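Side-chain contacts in inositol monophosphatase (PDB 4N81), which probably hydrolyses phosphate monoesters such as inositol monophosphate in a magnesium-dependent reaction: residues L206-Y209 and D210-A213; I224-D227 and W228-P232. One frame throughout, in Å; residues are numbered along the deposited sequence.

Contact 1 (L206-Y209 and D210-A213); sequences LKFY and DFAA
Phe208 and Ala212, one turn of helix apart, form the tight end of this contact. With Phe208 CG anti to the backbone N (chi1 -170°), the ring swings over the methyl of Ala212, whose CB sits 3.7 Å from the Phe208 ring centroid in a CH-pi contact. The same ring sends its edge toward the face of Phe211 in an offset edge-to-face pair, with planes at 69° and Phe208 CD1 only 3.5 Å from Phe211 CE1. Phe208 CA also lies over the Phe211 face, while CB of Leu206 meets that ring at its edge, 3.8 Å from Phe211 CD2. Val84 and Val108 of the neighbouring sheet pack on Phe208 and close this side.

The carbonyl Phe208 O accepts two amides: Ala212 N, 2.9 Å away and almost in line with the carbonyl, and Phe211 N from well above its plane.

The other side is looser. Lys207 is exposed, its chain leading NZ away to a weak bond with Gly205 O, and Tyr209 turns its ring off toward Phe68. Two hydrogen bonds tie this side: Lys207 N donates to Asp210 OD2 (2.9 Å) from above the carboxylate plane, and Asp210 N to Lys207 O (2.8 Å) closes the backbone turn. The first helps to set the carboxylate, whose OD1 lies close to those of Asp86 and Asp89, also predicted magnesium ligands, near a bound sulfate. The Asp-Phe-Ala-Ala run matches the second signature motif of the inositol monophosphatase family, in which the aspartate is a predicted magnesium ligand at the catalytic site.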
loop_
_atom_site.group_PDB
_atom_site.type_symbol
_atom_site.label_atom_id
_atom_site.label_comp_id
_atom_site.label_asym_id
_atom_site.label_seq_id
_atom_site.Cartn_x
_atom_site.Cartn_y
_atom_site.Cartn_z
ATOM N N LEU A 206 7.881 -6.829 15.902
ATOM C CA LEU A 206 8.402 -7.689 14.812
ATOM C C LEU A 206 9.153 -8.932 15.345
ATOM O O LEU A 206 9.727 -8.897 16.465
ATOM C CB LEU A 206 9.390 -6.889 13.928
ATOM C CG LEU A 206 8.750 -5.988 12.859
ATOM C CD1 LEU A 206 7.768 -5.036 13.367
ATOM C CD2 LEU A 206 9.877 -5.238 12.143
ATOM N N LYS A 207 9.119 -10.022 14.565
ATOM C CA LYS A 207 9.925 -11.227 14.809
ATOM C C LYS A 207 11.223 -11.081 14.034
ATOM O O LYS A 207 11.256 -10.289 13.126
ATOM C CB LYS A 207 9.159 -12.468 14.309
ATOM C CG LYS A 207 7.778 -12.569 14.958
ATOM C CD LYS A 207 7.908 -12.749 16.455
ATOM C CE LYS A 207 6.512 -12.807 17.171
ATOM N NZ LYS A 207 5.964 -11.455 17.573
ATOM N N PHE A 208 12.258 -11.873 14.342
ATOM C CA PHE A 208 13.538 -11.725 13.637
ATOM C C PHE A 208 13.369 -11.987 12.118
ATOM O O PHE A 208 14.038 -11.350 11.280
ATOM C CB PHE A 208 14.598 -12.687 14.235
ATOM C CG PHE A 208 16.023 -12.446 13.728
ATOM C CD1 PHE A 208 16.542 -11.165 13.624
ATOM C CD2 PHE A 208 16.850 -13.516 13.418
ATOM C CE1 PHE A 208 17.866 -10.938 13.172
ATOM C CE2 PHE A 208 18.197 -13.321 12.995
ATOM C CZ PHE A 208 18.702 -12.028 12.864
ATOM N N TYR A 209 12.428 -12.862 11.764
ATOM C CA TYR A 209 12.129 -13.166 10.363
ATOM C C TYR A 209 11.698 -11.889 9.650
ATOM O O TYR A 209 11.849 -11.785 8.430
ATOM C CB TYR A 209 10.863 -14.084 10.247
ATOM C CG TYR A 209 10.914 -15.346 11.024
ATOM C CD1 TYR A 209 11.523 -16.495 10.478
ATOM C CD2 TYR A 209 10.363 -15.424 12.285
ATOM C CE1 TYR A 209 11.579 -17.694 11.175
ATOM C CE2 TYR A 209 10.418 -16.611 13.005
ATOM C CZ TYR A 209 11.024 -17.753 12.451
ATOM O OH TYR A 209 11.056 -18.944 13.180
ATOM N N ASP A 210 11.094 -10.975 10.383
ATOM C CA ASP A 210 10.574 -9.766 9.744
ATOM C C ASP A 210 11.611 -8.650 9.524
ATOM O O ASP A 210 11.330 -7.768 8.729
ATOM C CB ASP A 210 9.459 -9.134 10.589
ATOM C CG ASP A 210 8.295 -10.113 10.909
ATOM O OD1 ASP A 210 7.936 -10.937 10.038
ATOM O OD2 ASP A 210 7.770 -10.026 12.048
ATOM N N PHE A 211 12.770 -8.666 10.205
ATOM C CA PHE A 211 13.729 -7.548 10.061
ATOM C C PHE A 211 15.170 -7.914 9.722
ATOM O O PHE A 211 15.984 -7.036 9.291
ATOM C CB PHE A 211 13.682 -6.563 11.275
ATOM C CG PHE A 211 14.050 -7.191 12.598
ATOM C CD1 PHE A 211 15.383 -7.305 12.989
ATOM C CD2 PHE A 211 13.066 -7.656 13.459
ATOM C CE1 PHE A 211 15.734 -7.854 14.238
ATOM C CE2 PHE A 211 13.398 -8.214 14.686
ATOM C CZ PHE A 211 14.733 -8.313 15.089
ATOM N N ALA A 212 15.488 -9.212 9.885
ATOM C CA ALA A 212 16.872 -9.611 9.628
ATOM C C ALA A 212 17.319 -9.150 8.240
ATOM O O ALA A 212 18.387 -8.552 8.110
ATOM C CB ALA A 212 17.030 -11.165 9.736
ATOM N N ALA A 213 16.511 -9.419 7.205
ATOM C CA ALA A 213 16.939 -9.058 5.811
ATOM C C ALA A 213 17.010 -7.534 5.631
ATOM O O ALA A 213 17.714 -7.030 4.728
ATOM C CB ALA A 213 15.944 -9.641 4.772
HETATM O O HOH W 1 14.427 -11.425 7.371
#

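Contact 2 (I224-D227 and W228-P232); sequences IMRD and WQNRP
The chain folds back in a type I turn from Asp227 to Asn230, closed by Asn230 N to Asp227 O (3.1 Å), and a nearly straight bond from Asp227 N to Arg231 O (2.9 Å) continues the closure around Asn230, whose backbone is left-handed (phi 62°), as in a type I turn with a G1 beta bulge.

Asp227 fills the turn from within. Its CG stands between the backbone N and the carbonyl carbon (chi1 69°), which brings OD2 over the loop, where two amides grip it: Gln229 N at 2.9 Å from Asp227 OD2, making an Asx turn, and Arg231 N at 2.9 Å from the same oxygen. They arrive from opposite faces of the carboxylate plane. Asp227 OD1 accepts from a water that also donates to Pro232 O. Were Asp227 replaced by an alanine, the amides of Gln229 and Arg231 would probably lose their shared acceptor and the turn would be freer to flex.

Alongside, CB of Arg231 lies 3.5 Å from Asp227 OD2, but its guanidinium runs on past the carboxylate and forms no salt bridge with it. Arg226, for its part, bends at chi2 and lays its aliphatic part along the turn, with CB 3.4 Å from Arg231 O. Arg226 NH1 gives Asn230 OD1 a weak bond of 3.1 Å, the guanidinium and amide planes being 32° apart, while Ile224 CD1 covers one face of the Arg226 guanidinium. Trp228 turns away from the strand end and packs on Met257 of helix 250-257, and its NE1 donates to Val241 O.

The negative charge of Asp227 is thus met chiefly by backbone amides and water, which would favour the ionised carboxylate and makes this side chain the internal brace of the turn.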
loop_
_atom_site.group_PDB
_atom_site.type_symbol
_atom_site.label_atom_id
_atom_site.label_comp_id
_atom_site.label_asym_id
_atom_site.label_seq_id
_atom_site.Cartn_x
_atom_site.Cartn_y
_atom_site.Cartn_z
ATOM N N ILE A 224 20.179 3.978 8.551
ATOM C CA ILE A 224 20.575 3.414 9.827
ATOM C C ILE A 224 19.331 2.675 10.337
ATOM O O ILE A 224 18.210 3.131 10.159
ATOM C CB ILE A 224 21.031 4.514 10.825
ATOM C CG1 ILE A 224 21.341 3.934 12.217
ATOM C CG2 ILE A 224 19.979 5.629 10.996
ATOM C CD1 ILE A 224 22.226 4.996 13.039
ATOM N N MET A 225 19.545 1.520 10.962
ATOM C CA MET A 225 18.432 0.752 11.456
ATOM C C MET A 225 18.863 0.104 12.767
ATOM O O MET A 225 19.861 -0.620 12.812
ATOM C CB MET A 225 18.005 -0.281 10.404
ATOM C CG MET A 225 16.729 -0.991 10.787
ATOM S SD MET A 225 16.086 -1.890 9.335
ATOM C CE MET A 225 14.848 -2.791 10.220
ATOM N N ARG A 226 18.139 0.450 13.843
ATOM C CA ARG A 226 18.517 0.059 15.183
ATOM C C ARG A 226 17.267 -0.282 16.001
ATOM O O ARG A 226 16.150 -0.120 15.525
ATOM C CB ARG A 226 19.178 1.263 15.896
ATOM C CG ARG A 226 20.418 1.868 15.182
ATOM C CD ARG A 226 21.615 0.980 15.455
ATOM N NE ARG A 226 22.719 1.274 14.560
ATOM C CZ ARG A 226 23.592 2.257 14.740
ATOM N NH1 ARG A 226 23.509 3.063 15.811
ATOM N NH2 ARG A 226 24.566 2.423 13.839
ATOM N N ASP A 227 17.460 -0.704 17.254
ATOM C CA ASP A 227 16.309 -0.733 18.165
ATOM C C ASP A 227 16.040 0.644 18.773
ATOM O O ASP A 227 16.672 1.625 18.372
ATOM C CB ASP A 227 16.379 -1.845 19.222
ATOM C CG ASP A 227 17.463 -1.621 20.275
ATOM O OD1 ASP A 227 17.819 -2.631 20.937
ATOM O OD2 ASP A 227 17.935 -0.473 20.464
ATOM N N TRP A 228 15.063 0.723 19.682
ATOM C CA TRP A 228 14.632 2.034 20.222
ATOM C C TRP A 228 15.621 2.583 21.287
ATOM O O TRP A 228 15.447 3.691 21.772
ATOM C CB TRP A 228 13.204 1.950 20.824
ATOM C CG TRP A 228 12.139 1.687 19.785
ATOM C CD1 TRP A 228 12.303 1.547 18.394
ATOM C CD2 TRP A 228 10.747 1.576 20.035
ATOM N NE1 TRP A 228 11.053 1.355 17.800
ATOM C CE2 TRP A 228 10.098 1.361 18.797
ATOM C CE3 TRP A 228 9.977 1.628 21.208
ATOM C CZ2 TRP A 228 8.698 1.205 18.698
ATOM C CZ3 TRP A 228 8.578 1.476 21.114
ATOM C CH2 TRP A 228 7.957 1.275 19.856
ATOM N N GLN A 229 16.612 1.786 21.675
ATOM C CA GLN A 229 17.751 2.259 22.474
ATOM C C GLN A 229 18.978 2.615 21.623
ATOM O O GLN A 229 20.087 2.782 22.158
ATOM C CB GLN A 229 18.141 1.207 23.532
ATOM C CG GLN A 229 17.122 1.112 24.729
ATOM C CD GLN A 229 15.841 0.427 24.311
ATOM O OE1 GLN A 229 15.879 -0.703 23.798
ATOM N NE2 GLN A 229 14.698 1.090 24.524
ATOM N N ASN A 230 18.780 2.686 20.309
ATOM C CA ASN A 230 19.856 2.943 19.325
ATOM C C ASN A 230 20.934 1.844 19.345
ATOM O O ASN A 230 22.091 2.096 18.995
ATOM C CB ASN A 230 20.551 4.303 19.561
ATOM C CG ASN A 230 21.421 4.722 18.364
ATOM O OD1 ASN A 230 21.063 4.460 17.218
ATOM N ND2 ASN A 230 22.582 5.320 18.636
ATOM N N ARG A 231 20.551 0.631 19.741
ATOM C CA ARG A 231 21.480 -0.496 19.720
ATOM C C ARG A 231 21.307 -1.351 18.456
ATOM O O ARG A 231 20.252 -1.319 17.829
ATOM C CB ARG A 231 21.262 -1.378 20.979
ATOM C CG ARG A 231 21.657 -0.670 22.306
ATOM C CD ARG A 231 21.273 -1.529 23.554
ATOM N NE ARG A 231 21.734 -0.804 24.751
ATOM C CZ ARG A 231 22.944 -0.860 25.283
ATOM N NH1 ARG A 231 23.890 -1.702 24.820
ATOM N NH2 ARG A 231 23.204 -0.069 26.331
ATOM N N PRO A 232 22.319 -2.154 18.098
ATOM C CA PRO A 232 22.182 -3.036 16.914
ATOM C C PRO A 232 21.066 -4.027 17.029
ATOM O O PRO A 232 20.816 -4.545 18.117
ATOM C CB PRO A 232 23.457 -3.876 16.939
ATOM C CG PRO A 232 24.428 -3.089 17.725
ATOM C CD PRO A 232 23.630 -2.295 18.743
HETATM O O HOH W 2 18.522 -4.898 19.718
HETATM O O HOH W 3 17.746 -2.255 24.003
#

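Following the chain from the N terminus, strand 200-203 of the five-stranded sheet runs out into contact 1, where residues 208-211 make one short, weakly bonded helical turn against strands 81-86 and 102-109 of the seven-stranded sheet, tying the two sheets together. Helix 214-220 comes next and delivers the chain to strand 224-226, at the edge of the five-stranded sheet. Contact 2 then closes the tight turn after that strand, on the way to strand 241-244. The two contacts lie in series, neither nesting nor crossing, with centres about 14 Å apart. They still meet: Phe211 CB packs 4.1 Å from Met225 CE, and Leu233, just beyond contact 2, touches Phe211, Met225 and Asp227.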